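Local coordinates for protein (hdlp (histone deacetylase-like protein)) (Aquifex aeolicus, PDB 1C3P) that is a bacterial homologue of histone deacetylases that binds zinc and probably removes acetyl groups from acetylated substrates, at residues I25-L30 with Y300-A305; L31-D36 with K327-S332; L260-L265 with S345-T350. All blocks are in the same frame, centred on the assembly; numbering follows the deposited sequence.

Contact 1. Residues I25-L30 with Y300-A305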
loop_
_atom_site.group_PDB
_atom_site.type_symbol
_atom_site.label_atom_id
_atom_site.label_comp_id
_atom_site.label_asym_id
_atom_site.label_seq_id
_atom_site.Cartn_x
_atom_site.Cartn_y
_atom_site.Cartn_z
ATOM N N ILE A 25 -11.873 9.079 5.400
ATOM C CA ILE A 25 -12.787 8.224 4.643
ATOM C C ILE A 25 -12.686 6.730 4.948
ATOM O O ILE A 25 -11.647 6.240 5.415
ATOM C CB ILE A 25 -12.565 8.363 3.125
ATOM C CG1 ILE A 25 -11.090 8.088 2.799
ATOM C CG2 ILE A 25 -13.028 9.710 2.653
ATOM C CD1 ILE A 25 -10.766 8.081 1.324
ATOM N N PRO A 26 -13.781 5.986 4.704
ATOM C CA PRO A 26 -13.836 4.537 4.927
ATOM C C PRO A 26 -12.972 3.968 3.802
ATOM O O PRO A 26 -12.916 4.574 2.733
ATOM C CB PRO A 26 -15.319 4.223 4.716
ATOM C CG PRO A 26 -16.001 5.555 5.021
ATOM C CD PRO A 26 -15.094 6.464 4.246
ATOM N N ARG A 27 -12.309 2.828 4.016
ATOM C CA ARG A 27 -11.450 2.269 2.964
ATOM C C ARG A 27 -11.567 0.763 2.816
ATOM O O ARG A 27 -12.122 0.287 1.831
ATOM C CB ARG A 27 -10.000 2.681 3.209
ATOM C CG ARG A 27 -9.849 4.201 3.205
ATOM C CD ARG A 27 -8.433 4.671 3.537
ATOM N NE ARG A 27 -7.480 4.403 2.467
ATOM C CZ ARG A 27 -6.587 3.417 2.461
ATOM N NH1 ARG A 27 -6.503 2.576 3.483
ATOM N NH2 ARG A 27 -5.769 3.280 1.426
ATOM N N VAL A 28 -11.043 -0.002 3.761
ATOM C CA VAL A 28 -11.207 -1.448 3.634
ATOM C C VAL A 28 -12.669 -1.814 3.905
ATOM O O VAL A 28 -13.231 -2.720 3.262
ATOM C CB VAL A 28 -10.285 -2.201 4.603
ATOM C CG1 VAL A 28 -10.565 -3.704 4.536
ATOM C CG2 VAL A 28 -8.832 -1.921 4.228
ATOM N N SER A 29 -13.307 -1.107 4.839
ATOM C CA SER A 29 -14.711 -1.410 5.134
ATOM C C SER A 29 -15.517 -1.032 3.899
ATOM O O SER A 29 -16.497 -1.689 3.551
ATOM C CB SER A 29 -15.224 -0.625 6.359
ATOM O OG SER A 29 -15.297 0.775 6.105
ATOM N N LEU A 30 -15.089 0.017 3.211
ATOM C CA LEU A 30 -15.819 0.422 2.027
ATOM C C LEU A 30 -15.620 -0.625 0.940
ATOM O O LEU A 30 -16.554 -0.922 0.211
ATOM C CB LEU A 30 -15.352 1.797 1.537
ATOM C CG LEU A 30 -16.053 2.406 0.306
ATOM C CD1 LEU A 30 -15.735 1.603 -0.926
ATOM C CD2 LEU A 30 -17.565 2.456 0.533
ATOM N N TYR A 300 -13.998 6.476 -4.502
ATOM C CA TYR A 300 -14.412 5.847 -5.743
ATOM C C TYR A 300 -13.249 5.137 -6.414
ATOM O O TYR A 300 -13.382 4.010 -6.899
ATOM C CB TYR A 300 -14.948 6.891 -6.713
ATOM C CG TYR A 300 -16.223 7.602 -6.312
ATOM C CD1 TYR A 300 -16.728 7.535 -5.014
ATOM C CD2 TYR A 300 -16.894 8.400 -7.233
ATOM C CE1 TYR A 300 -17.866 8.255 -4.650
ATOM C CE2 TYR A 300 -18.021 9.118 -6.886
ATOM C CZ TYR A 300 -18.500 9.046 -5.594
ATOM O OH TYR A 300 -19.592 9.800 -5.254
ATOM N N ALA A 301 -12.116 5.829 -6.460
ATOM C CA ALA A 301 -10.915 5.321 -7.107
ATOM C C ALA A 301 -10.458 4.052 -6.425
ATOM O O ALA A 301 -10.170 3.052 -7.076
ATOM C CB ALA A 301 -9.810 6.373 -7.060
ATOM N N LEU A 302 -10.394 4.121 -5.101
ATOM C CA LEU A 302 -9.981 3.009 -4.273
ATOM C C LEU A 302 -10.879 1.801 -4.483
ATOM O O LEU A 302 -10.403 0.719 -4.796
ATOM C CB LEU A 302 -9.999 3.455 -2.804
ATOM C CG LEU A 302 -9.783 2.500 -1.627
ATOM C CD1 LEU A 302 -9.588 3.319 -0.360
ATOM C CD2 LEU A 302 -10.965 1.569 -1.458
ATOM N N ALA A 303 -12.186 1.996 -4.329
ATOM C CA ALA A 303 -13.127 0.895 -4.466
ATOM C C ALA A 303 -13.094 0.187 -5.802
ATOM O O ALA A 303 -13.070 -1.044 -5.856
ATOM C CB ALA A 303 -14.538 1.374 -4.174
ATOM N N ARG A 304 -13.099 0.941 -6.896
ATOM C CA ARG A 304 -13.103 0.296 -8.192
ATOM C C ARG A 304 -11.783 -0.392 -8.511
ATOM O O ARG A 304 -11.769 -1.498 -9.054
ATOM C CB ARG A 304 -13.433 1.310 -9.312
ATOM C CG ARG A 304 -14.822 1.985 -9.244
ATOM C CD ARG A 304 -15.077 2.789 -10.542
ATOM N NE ARG A 304 -13.921 3.611 -10.862
ATOM C CZ ARG A 304 -13.591 4.040 -12.076
ATOM N NH1 ARG A 304 -14.330 3.737 -13.145
ATOM N NH2 ARG A 304 -12.488 4.757 -12.224
ATOM N N ALA A 305 -10.671 0.250 -8.161
ATOM C CA ALA A 305 -9.363 -0.318 -8.466
ATOM C C ALA A 305 -9.069 -1.599 -7.712
ATOM O O ALA A 305 -8.606 -2.575 -8.303
ATOM C CB ALA A 305 -8.248 0.739 -8.213
#

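Contact 2. Residues L31-D36 with K327-S332. Unlike the reference sequence in segment 31-36: Lys-35 (reference Leu).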
loop_
_atom_site.group_PDB
_atom_site.type_symbol
_atom_site.label_atom_id
_atom_site.label_comp_id
_atom_site.label_asym_id
_atom_site.label_seq_id
_atom_site.Cartn_x
_atom_site.Cartn_y
_atom_site.Cartn_z
ATOM N N LEU A 31 -14.408 -1.177 0.832
ATOM C CA LEU A 31 -14.128 -2.193 -0.187
ATOM C C LEU A 31 -15.035 -3.397 0.059
ATOM O O LEU A 31 -15.647 -3.924 -0.864
ATOM C CB LEU A 31 -12.670 -2.670 -0.120
ATOM C CG LEU A 31 -11.901 -3.122 -1.382
ATOM C CD1 LEU A 31 -10.873 -4.219 -1.002
ATOM C CD2 LEU A 31 -12.826 -3.660 -2.429
ATOM N N LEU A 32 -15.104 -3.835 1.308
ATOM C CA LEU A 32 -15.932 -4.980 1.648
ATOM C C LEU A 32 -17.386 -4.734 1.290
ATOM O O LEU A 32 -18.012 -5.589 0.679
ATOM C CB LEU A 32 -15.818 -5.320 3.141
ATOM C CG LEU A 32 -14.522 -5.968 3.643
ATOM C CD1 LEU A 32 -14.648 -6.302 5.130
ATOM C CD2 LEU A 32 -14.258 -7.244 2.866
ATOM N N ARG A 33 -17.917 -3.573 1.670
ATOM C CA ARG A 33 -19.310 -3.268 1.366
ATOM C C ARG A 33 -19.520 -3.152 -0.134
ATOM O O ARG A 33 -20.567 -3.528 -0.650
ATOM C CB ARG A 33 -19.750 -1.978 2.071
ATOM C CG ARG A 33 -19.797 -2.114 3.601
ATOM C CD ARG A 33 -20.561 -0.977 4.271
ATOM N NE ARG A 33 -19.946 0.324 4.031
ATOM C CZ ARG A 33 -20.407 1.470 4.522
ATOM N NH1 ARG A 33 -21.490 1.481 5.284
ATOM N NH2 ARG A 33 -19.776 2.609 4.259
ATOM N N PHE A 34 -18.510 -2.647 -0.834
ATOM C CA PHE A 34 -18.590 -2.485 -2.273
ATOM C C PHE A 34 -18.571 -3.841 -2.985
ATOM O O PHE A 34 -19.397 -4.110 -3.862
ATOM C CB PHE A 34 -17.422 -1.625 -2.767
ATOM C CG PHE A 34 -17.524 -1.251 -4.209
ATOM C CD1 PHE A 34 -18.435 -0.291 -4.622
ATOM C CD2 PHE A 34 -16.728 -1.883 -5.167
ATOM C CE1 PHE A 34 -18.556 0.047 -5.985
ATOM C CE2 PHE A 34 -16.834 -1.560 -6.524
ATOM C CZ PHE A 34 -17.755 -0.588 -6.934
ATOM N N LYS A 35 -17.651 -4.727 -2.622
ATOM C CA LYS A 35 -17.668 -5.997 -3.320
ATOM C C LYS A 35 -18.931 -6.783 -3.018
ATOM O O LYS A 35 -19.380 -7.564 -3.847
ATOM C CB LYS A 35 -16.436 -6.818 -3.004
ATOM C CG LYS A 35 -15.213 -6.316 -3.753
ATOM C CD LYS A 35 -14.004 -7.135 -3.412
ATOM C CE LYS A 35 -13.674 -7.007 -1.948
ATOM N NZ LYS A 35 -14.758 -7.480 -1.048
ATOM N N ASP A 36 -19.504 -6.573 -1.841
ATOM C CA ASP A 36 -20.730 -7.271 -1.485
ATOM C C ASP A 36 -21.864 -6.702 -2.327
ATOM O O ASP A 36 -22.644 -7.456 -2.917
ATOM C CB ASP A 36 -21.040 -7.103 0.006
ATOM C CG ASP A 36 -22.298 -7.860 0.432
ATOM O OD1 ASP A 36 -22.420 -9.061 0.108
ATOM O OD2 ASP A 36 -23.153 -7.255 1.102
ATOM N N LYS A 327 -23.534 1.916 -6.762
ATOM C CA LYS A 327 -23.488 3.364 -7.003
ATOM C C LYS A 327 -24.035 4.128 -5.793
ATOM O O LYS A 327 -23.475 5.141 -5.362
ATOM C CB LYS A 327 -24.303 3.739 -8.249
ATOM C CG LYS A 327 -23.925 2.977 -9.513
ATOM C CD LYS A 327 -24.702 3.500 -10.727
ATOM C CE LYS A 327 -24.620 2.555 -11.922
ATOM N NZ LYS A 327 -23.247 2.255 -12.404
ATOM N N GLU A 328 -25.132 3.641 -5.229
ATOM C CA GLU A 328 -25.708 4.310 -4.075
ATOM C C GLU A 328 -24.752 4.278 -2.883
ATOM O O GLU A 328 -24.633 5.258 -2.136
ATOM C CB GLU A 328 -27.058 3.676 -3.751
ATOM C CG GLU A 328 -28.036 3.892 -4.894
ATOM C CD GLU A 328 -29.409 3.299 -4.652
ATOM O OE1 GLU A 328 -30.016 3.603 -3.607
ATOM O OE2 GLU A 328 -29.887 2.544 -5.524
ATOM N N LEU A 329 -24.050 3.160 -2.721
ATOM C CA LEU A 329 -23.076 3.037 -1.638
ATOM C C LEU A 329 -22.033 4.146 -1.797
ATOM O O LEU A 329 -21.804 4.926 -0.876
ATOM C CB LEU A 329 -22.374 1.672 -1.696
ATOM C CG LEU A 329 -21.130 1.501 -0.801
ATOM C CD1 LEU A 329 -21.508 1.667 0.671
ATOM C CD2 LEU A 329 -20.504 0.148 -1.051
ATOM N N LEU A 330 -21.416 4.223 -2.972
ATOM C CA LEU A 330 -20.393 5.239 -3.211
ATOM C C LEU A 330 -20.917 6.651 -3.029
ATOM O O LEU A 330 -20.236 7.500 -2.451
ATOM C CB LEU A 330 -19.799 5.090 -4.606
ATOM C CG LEU A 330 -19.073 3.769 -4.859
ATOM C CD1 LEU A 330 -18.371 3.846 -6.210
ATOM C CD2 LEU A 330 -18.052 3.509 -3.773
ATOM N N LYS A 331 -22.130 6.902 -3.515
ATOM C CA LYS A 331 -22.727 8.224 -3.386
ATOM C C LYS A 331 -23.009 8.590 -1.929
ATOM O O LYS A 331 -23.090 9.776 -1.599
ATOM C CB LYS A 331 -24.027 8.311 -4.209
ATOM C CG LYS A 331 -23.834 8.059 -5.695
ATOM C CD LYS A 331 -25.137 8.183 -6.464
ATOM C CE LYS A 331 -25.682 9.600 -6.396
ATOM N NZ LYS A 331 -26.923 9.757 -7.206
ATOM N N SER A 332 -23.120 7.591 -1.054
ATOM C CA SER A 332 -23.418 7.844 0.360
ATOM C C SER A 332 -22.210 8.301 1.167
ATOM O O SER A 332 -22.354 8.816 2.277
ATOM C CB SER A 332 -24.007 6.592 1.022
ATOM O OG SER A 332 -23.010 5.607 1.250
#

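Contact 3. Residues L260-L265 with S345-T350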
loop_
_atom_site.group_PDB
_atom_site.type_symbol
_atom_site.label_atom_id
_atom_site.label_comp_id
_atom_site.label_asym_id
_atom_site.label_seq_id
_atom_site.Cartn_x
_atom_site.Cartn_y
_atom_site.Cartn_z
ATOM N N LEU A 260 -3.572 6.735 -9.122
ATOM C CA LEU A 260 -4.647 7.068 -10.056
ATOM C C LEU A 260 -4.918 8.558 -10.241
ATOM O O LEU A 260 -4.775 9.375 -9.321
ATOM C CB LEU A 260 -5.955 6.376 -9.632
ATOM C CG LEU A 260 -5.904 4.848 -9.522
ATOM C CD1 LEU A 260 -7.145 4.332 -8.790
ATOM C CD2 LEU A 260 -5.760 4.239 -10.892
ATOM N N LEU A 261 -5.329 8.901 -11.455
ATOM C CA LEU A 261 -5.655 10.280 -11.814
ATOM C C LEU A 261 -6.591 10.958 -10.810
ATOM O O LEU A 261 -6.378 12.113 -10.432
ATOM C CB LEU A 261 -6.287 10.300 -13.211
ATOM C CG LEU A 261 -6.900 11.622 -13.689
ATOM C CD1 LEU A 261 -5.859 12.719 -13.632
ATOM C CD2 LEU A 261 -7.431 11.457 -15.105
ATOM N N GLU A 262 -7.608 10.236 -10.351
ATOM C CA GLU A 262 -8.574 10.804 -9.417
ATOM C C GLU A 262 -8.090 11.049 -7.994
ATOM O O GLU A 262 -8.778 11.712 -7.212
ATOM C CB GLU A 262 -9.835 9.943 -9.372
ATOM C CG GLU A 262 -10.632 9.977 -10.652
ATOM C CD GLU A 262 -10.183 8.943 -11.647
ATOM O OE1 GLU A 262 -9.106 8.331 -11.454
ATOM O OE2 GLU A 262 -10.912 8.753 -12.637
ATOM N N ASP A 263 -6.914 10.533 -7.647
ATOM C CA ASP A 263 -6.396 10.734 -6.301
ATOM C C ASP A 263 -5.469 11.938 -6.344
ATOM O O ASP A 263 -4.430 11.943 -7.023
ATOM C CB ASP A 263 -5.695 9.460 -5.814
ATOM C CG ASP A 263 -5.380 9.496 -4.332
ATOM O OD1 ASP A 263 -5.380 8.415 -3.718
ATOM O OD2 ASP A 263 -5.120 10.592 -3.782
ATOM N N TYR A 264 -5.875 12.968 -5.617
ATOM C CA TYR A 264 -5.152 14.222 -5.591
ATOM C C TYR A 264 -3.864 14.151 -4.794
ATOM O O TYR A 264 -3.027 15.038 -4.906
ATOM C CB TYR A 264 -6.069 15.348 -5.068
ATOM C CG TYR A 264 -6.216 15.450 -3.564
ATOM C CD1 TYR A 264 -5.161 15.923 -2.769
ATOM C CD2 TYR A 264 -7.407 15.097 -2.930
ATOM C CE1 TYR A 264 -5.289 16.043 -1.387
ATOM C CE2 TYR A 264 -7.548 15.213 -1.540
ATOM C CZ TYR A 264 -6.482 15.687 -0.777
ATOM O OH TYR A 264 -6.604 15.800 0.592
ATOM N N LEU A 265 -3.691 13.108 -3.994
ATOM C CA LEU A 265 -2.455 13.013 -3.243
ATOM C C LEU A 265 -1.263 12.591 -4.093
ATOM O O LEU A 265 -0.161 12.433 -3.576
ATOM C CB LEU A 265 -2.606 12.112 -2.016
ATOM C CG LEU A 265 -3.345 12.847 -0.892
ATOM C CD1 LEU A 265 -3.298 12.031 0.390
ATOM C CD2 LEU A 265 -2.675 14.190 -0.650
ATOM N N SER A 345 -18.399 11.929 -11.212
ATOM C CA SER A 345 -19.567 11.050 -11.288
ATOM C C SER A 345 -19.492 9.997 -12.393
ATOM O O SER A 345 -20.197 8.984 -12.339
ATOM C CB SER A 345 -20.836 11.875 -11.471
ATOM O OG SER A 345 -20.781 12.554 -12.707
ATOM N N TYR A 346 -18.660 10.235 -13.401
ATOM C CA TYR A 346 -18.503 9.281 -14.497
ATOM C C TYR A 346 -17.928 7.964 -13.968
ATOM O O TYR A 346 -18.086 6.911 -14.583
ATOM C CB TYR A 346 -17.547 9.859 -15.538
ATOM C CG TYR A 346 -16.134 10.064 -15.007
ATOM C CD1 TYR A 346 -15.193 9.028 -15.029
ATOM C CD2 TYR A 346 -15.754 11.290 -14.462
ATOM C CE1 TYR A 346 -13.892 9.214 -14.522
ATOM C CE2 TYR A 346 -14.460 11.488 -13.950
ATOM C CZ TYR A 346 -13.538 10.449 -13.985
ATOM O OH TYR A 346 -12.266 10.657 -13.487
ATOM N N MET A 347 -17.245 8.030 -12.829
ATOM C CA MET A 347 -16.641 6.834 -12.237
ATOM C C MET A 347 -17.698 5.849 -11.789
ATOM O O MET A 347 -17.431 4.645 -11.690
ATOM C CB MET A 347 -15.766 7.216 -11.039
ATOM C CG MET A 347 -14.578 8.084 -11.397
ATOM S SD MET A 347 -13.632 8.591 -9.913
ATOM C CE MET A 347 -14.784 9.336 -8.981
ATOM N N LEU A 348 -18.900 6.368 -11.531
ATOM C CA LEU A 348 -20.032 5.555 -11.080
ATOM C C LEU A 348 -20.677 4.817 -12.250
ATOM O O LEU A 348 -21.482 3.904 -12.056
ATOM C CB LEU A 348 -21.102 6.440 -10.423
ATOM C CG LEU A 348 -20.769 7.374 -9.260
ATOM C CD1 LEU A 348 -22.018 8.187 -8.897
ATOM C CD2 LEU A 348 -20.272 6.573 -8.058
ATOM N N GLU A 349 -20.311 5.215 -13.463
ATOM C CA GLU A 349 -20.876 4.636 -14.675
ATOM C C GLU A 349 -20.144 3.426 -15.257
ATOM O O GLU A 349 -20.614 2.811 -16.214
ATOM C CB GLU A 349 -20.984 5.730 -15.742
ATOM C CG GLU A 349 -21.834 6.913 -15.329
ATOM C CD GLU A 349 -23.248 6.509 -14.957
ATOM O OE1 GLU A 349 -23.800 5.620 -15.636
ATOM O OE2 GLU A 349 -23.814 7.088 -14.009
ATOM N N THR A 350 -18.992 3.090 -14.695
ATOM C CA THR A 350 -18.226 1.951 -15.177
ATOM C C THR A 350 -17.218 1.536 -14.126
ATOM O O THR A 350 -16.787 2.351 -13.315
ATOM C CB THR A 350 -17.458 2.283 -16.459
ATOM O OG1 THR A 350 -18.381 2.636 -17.494
ATOM C CG2 THR A 350 -16.643 1.083 -16.913
#

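Contact 1. Residues I25-L30 with Y300-A305
Leu-302 reaches out from helix 299-314 and lays its CD1 methyl against the flank of Arg-27, the two side chains crossing at about a right angle. That one methyl meets the arginine at CB, CG and NE: it sits 3.6 Å from Arg-27 CB and almost as near to CG, and the bend of the chain at chi3 (71°) brings NE back to it. The other branch, Leu-302 CD2, is turned to the main chain and lies 3.7 Å from the carbonyl O of Arg-27. With CG anti to the backbone N (chi1 172°), Leu-302 extends straight off its helix, so that both methyls arrive at the residue just before helix 28-37, where Arg-27 holds the N-cap position. One residue along helix 299-314, Ala-303 offers only its CB, and Leu-30 CD1 closes on it to 3.5 Å, tighter than usual for two carbons. The polar end of Arg-27 is held elsewhere, in the loop between strand 290-292 and helix 299-314. The side chain passes about 7 Å from that of Asp-168, which binds zinc in this protein, although the metal is absent from this model. Across the contact itself the chemistry is apolar, which implies that Leu-302 packs on the aliphatic part and the NE end of Arg-27 while Gly-296 O and Gly-294 O accept from its NE and NH2 and fix its direction.

Contact 2. Residues L31-D36 with K327-S332
The guanidinium of Arg-33 carries Leu-329 CD1 over one face, 3.8 Å above the plane and displaced toward the rim, with NE the nearest of its atoms at 3.9 Å. The ring of Phe-34 is met differently: Leu-329 CD2 lies at its edge, near the ring plane, whereas Leu-330 comes up obliquely, its CD1 3.8 Å from Phe-34 CE1 and its CD2 beside CD1 of the ring. Leu-329 thus divides its two methyls, one on the face of the guanidinium and the other pushed in against the backbone, where CD2 stands 3.4 Å from Phe-34 N and touches the Arg-33 carbonyl carbon as well. Its CG is anti to the backbone N (chi1 168°), which carries the branch outward from helix 324-332 to the neighbouring helix. Within its own helix Leu-329 O accepts from both Ser-332 N and Ser-332 OG, the hydroxyl directed at a lone pair of that oxygen within the plane of its carbonyl.

The two helices run nearly antiparallel, at 156° between the short segments, with axes 9.9 Å apart at closest approach. Helix 28-37 belongs to the layer of helices flanking the parallel sheet of this arginase-like alpha/beta fold; Leu-32 and Lys-35 rest on Leu-6 of strand 4-8, while Arg-33 and Phe-34 receive helix 324-332 from farther out. Phe-34 also touches Thr-307 of helix 299-314, and Leu-330 leans on Tyr-300 of the same helix, so the phenylalanine and the leucine both lie in a three-helix junction. Arg-33 marks the solvent-exposed side of the contact; Phe-34 and Leu-330 are buried.

Contact 3. Residues L260-L265 with S345-T350
Glu-262 bridges to Tyr-346 and Met-347 through successive atoms of its side chain. CB comes first, 4.1 Å from Met-347 SD. CG goes closer, 3.4 Å from that sulfur, and also lies near Tyr-346 OH; the two chains, glutamate and methionine, slide past each other in opposite directions. The glutamate turns about CB-CG (chi2 88°), which swings the carboxylate across to the tyrosine. CD lies near the phenol oxygen and, farther off, the sulfur, and OE2 then accepts a very short hydrogen bond of 2.5 Å from Tyr-346 OH. The ring meets OE2 at its edge, near its own plane, with carboxylate and ring planes 35° apart, and Met-347 CG lies 3.4 Å above one ring face, offset toward the rim. Tyr-346 takes the crowded first torsion, CG between the backbone N and the carbonyl carbon (chi1 64°), and comes at the glutamate from the opposite direction.

OE2 also forms a salt bridge with Arg-356 NH2, and Arg-344 NH1 bonds to Tyr-346 OH, so each partner of the short bond has an arginine of its own, which would probably favour the charged carboxylate. A glutamine in place of Glu-262 would probably leave Arg-356 without its counter-charge and weaken the grip on the tyrosine hydroxyl. Glu-262 sits in a type I turn, Leu-260 to Asp-263, and Asp-263 OD2 accepts from Leu-265 N to make an Asx turn just beyond it. This loop follows strand 250-254 and precedes helix 272-286; the 3-10 segment 345-348 comes between helices 324-332 and 362-372 in the chain, with Met-347 against Tyr-300 and Leu-260 against Ala-301 of helix 299-314.

The three contacts lie on the same side of the chain's centre. Contacts 1 and 2 are 8 Å apart between centres and share helix 28-37, which meets helix 299-314 in one and helix 324-332 in the other, two helices consecutive in the chain. Contact 3 lies about 11 Å from contact 1 and 14 Å from contact 2, and joins them through a probable hydrogen bond of Arg-304 NH1 with Thr-350 O and through packing of Leu-330 against Leu-348. In sequence the order is 25-30, 31-36, 260-265, 300-305, 327-332, 345-350, so the segments of every pair alternate. The C-terminal part of the chain is thereby tied to an early helix and to the loop following zinc ligand Asp-258.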